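Local atomic coordinates of acetyltransferase PA1377 (Pseudomonas aeruginosa, PDB entry 2VI7), a protein that is a putative GNAT-type N-acetyltransferase that probably transfers an acetyl group to an amine of its substrate. Residues T126-N131 against R158-Y163. Sequence-based numbering, arbitrary orientation.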
loop_
_atom_site.group_PDB
_atom_site.type_symbol
_atom_site.label_atom_id
_atom_site.label_comp_id
_atom_site.label_asym_id
_atom_site.label_seq_id
_atom_site.Cartn_x
_atom_site.Cartn_y
_atom_site.Cartn_z
ATOM N N THR A 126 -2.405 -3.559 9.300
ATOM C CA THR A 126 -2.415 -2.302 10.039
ATOM C C THR A 126 -3.615 -2.467 10.947
ATOM O O THR A 126 -4.569 -3.144 10.594
ATOM C CB THR A 126 -2.620 -1.054 9.126
ATOM O OG1 THR A 126 -3.834 -1.195 8.380
ATOM C CG2 THR A 126 -1.442 -0.865 8.181
ATOM N N VAL A 127 -3.549 -1.877 12.128
ATOM C CA VAL A 127 -4.639 -1.972 13.088
ATOM C C VAL A 127 -4.660 -0.674 13.895
ATOM O O VAL A 127 -3.615 -0.096 14.202
ATOM C CB VAL A 127 -4.452 -3.235 14.022
ATOM C CG1 VAL A 127 -3.078 -3.263 14.616
ATOM C CG2 VAL A 127 -5.412 -3.207 15.163
ATOM N N TYR A 128 -5.851 -0.190 14.217
ATOM C CA TYR A 128 -5.969 1.043 14.989
ATOM C C TYR A 128 -5.298 0.891 16.346
ATOM O O TYR A 128 -5.527 -0.094 17.033
ATOM C CB TYR A 128 -7.440 1.390 15.135
ATOM C CG TYR A 128 -8.046 1.784 13.804
ATOM C CD1 TYR A 128 -9.201 1.173 13.323
ATOM C CD2 TYR A 128 -7.443 2.765 13.008
ATOM C CE1 TYR A 128 -9.745 1.529 12.078
ATOM C CE2 TYR A 128 -7.976 3.122 11.762
ATOM C CZ TYR A 128 -9.127 2.501 11.306
ATOM O OH TYR A 128 -9.662 2.845 10.082
ATOM N N THR A 129 -4.476 1.867 16.728
ATOM C CA THR A 129 -3.733 1.808 17.991
ATOM C C THR A 129 -4.527 1.560 19.271
ATOM O O THR A 129 -3.967 1.075 20.260
ATOM C CB THR A 129 -2.890 3.081 18.229
ATOM O OG1 THR A 129 -3.751 4.221 18.298
ATOM C CG2 THR A 129 -1.883 3.265 17.128
ATOM N N ASP A 130 -5.818 1.871 19.266
ATOM C CA ASP A 130 -6.635 1.675 20.463
ATOM C C ASP A 130 -7.537 0.442 20.407
ATOM O O ASP A 130 -8.386 0.252 21.283
ATOM C CB ASP A 130 -7.474 2.932 20.725
ATOM C CG ASP A 130 -8.534 3.174 19.656
ATOM O OD1 ASP A 130 -8.515 2.480 18.615
ATOM O OD2 ASP A 130 -9.391 4.069 19.859
ATOM N N ASN A 131 -7.358 -0.397 19.384
ATOM C CA ASN A 131 -8.156 -1.620 19.242
ATOM C C ASN A 131 -7.394 -2.763 19.915
ATOM O O ASN A 131 -6.696 -3.525 19.255
ATOM C CB ASN A 131 -8.381 -1.939 17.762
ATOM C CG ASN A 131 -9.414 -3.042 17.544
ATOM O OD1 ASN A 131 -9.869 -3.692 18.488
ATOM N ND2 ASN A 131 -9.782 -3.261 16.284
ATOM N N ARG A 158 -12.684 11.718 12.801
ATOM C CA ARG A 158 -11.371 12.230 13.166
ATOM C C ARG A 158 -10.268 11.336 12.632
ATOM O O ARG A 158 -10.500 10.185 12.298
ATOM C CB ARG A 158 -11.251 12.339 14.690
ATOM C CG ARG A 158 -11.406 11.023 15.426
ATOM C CD ARG A 158 -11.217 11.215 16.920
ATOM N N PHE A 159 -9.066 11.883 12.539
ATOM C CA PHE A 159 -7.917 11.120 12.073
ATOM C C PHE A 159 -7.366 10.309 13.236
ATOM O O PHE A 159 -7.115 10.838 14.317
ATOM C CB PHE A 159 -6.864 12.069 11.522
ATOM C CG PHE A 159 -7.286 12.765 10.269
ATOM C CD1 PHE A 159 -6.960 14.096 10.064
ATOM C CD2 PHE A 159 -8.033 12.091 9.306
ATOM C CE1 PHE A 159 -7.342 14.743 8.909
ATOM C CE2 PHE A 159 -8.423 12.720 8.146
ATOM C CZ PHE A 159 -8.088 14.056 7.948
ATOM N N VAL A 160 -7.210 9.013 13.007
ATOM C CA VAL A 160 -6.721 8.105 14.026
ATOM C C VAL A 160 -5.417 7.470 13.574
ATOM O O VAL A 160 -5.081 7.501 12.392
ATOM C CB VAL A 160 -7.767 7.009 14.316
ATOM C CG1 VAL A 160 -9.061 7.642 14.848
ATOM C CG2 VAL A 160 -8.048 6.223 13.058
ATOM N N ASP A 161 -4.673 6.907 14.519
ATOM C CA ASP A 161 -3.406 6.271 14.196
ATOM C C ASP A 161 -3.572 4.759 14.099
ATOM O O ASP A 161 -4.572 4.203 14.537
ATOM C CB ASP A 161 -2.353 6.591 15.267
ATOM C CG ASP A 161 -2.300 8.072 15.624
ATOM O OD1 ASP A 161 -2.425 8.923 14.717
ATOM O OD2 ASP A 161 -2.113 8.385 16.822
ATOM N N VAL A 162 -2.590 4.103 13.497
ATOM C CA VAL A 162 -2.608 2.657 13.382
ATOM C C VAL A 162 -1.215 2.138 13.644
ATOM O O VAL A 162 -0.236 2.872 13.560
ATOM C CB VAL A 162 -3.009 2.148 11.957
ATOM C CG1 VAL A 162 -4.352 2.713 11.544
ATOM C CG2 VAL A 162 -1.917 2.488 10.945
ATOM N N TYR A 163 -1.147 0.864 13.991
ATOM C CA TYR A 163 0.121 0.193 14.186
ATOM C C TYR A 163 0.320 -0.601 12.898
ATOM O O TYR A 163 -0.603 -1.254 12.405
ATOM C CB TYR A 163 0.067 -0.769 15.375
ATOM C CG TYR A 163 0.171 -0.088 16.713
ATOM C CD1 TYR A 163 -0.697 -0.400 17.752
ATOM C CD2 TYR A 163 1.148 0.872 16.943
ATOM C CE1 TYR A 163 -0.590 0.234 18.992
ATOM C CE2 TYR A 163 1.261 1.510 18.178
ATOM C CZ TYR A 163 0.388 1.189 19.196
ATOM O OH TYR A 163 0.496 1.846 20.405
#
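Val127 and Tyr163 form an antiparallel hydrogen-bonded pair where the C-terminal end of strand 122-128 meets strand 158-168 in the mixed sheet. The pairing rests on two reciprocal bonds, Val127 N to Tyr163 O at 3.0 Å and the straighter Tyr163 N to Val127 O at 2.7 Å, both donors lying in the carbonyl planes. Past Tyr128 the chain leaves the strand in a type I turn, and the Thr129 N to Asp161 O bond is longer, 3.2 Å, with the donor 44° out of the carbonyl plane. In this GNAT-family fold strand 158-168 inserts between 122-128 and 144-152, antiparallel to both, the usual topology of the last strand; the turn leads into helix 132-140, with Asn131 as N-cap. Thr129 sets its methyl CG2 squarely over one face of the Tyr163 ring, 3.6 Å from the centroid and 5° off the normal, a CH-pi contact. CB of Tyr128 points away overall, but chi1 of -68° turns the CD2-CE2 side of the ring back to two valines: CD2 lies 3.4 Å from Val162 CG1, and CE2 3.4 Å from Val160 CG2. Its hydroxyl is hydrogen-bonded to Val34 O, and Arg155 makes a cation-pi contact with the ring.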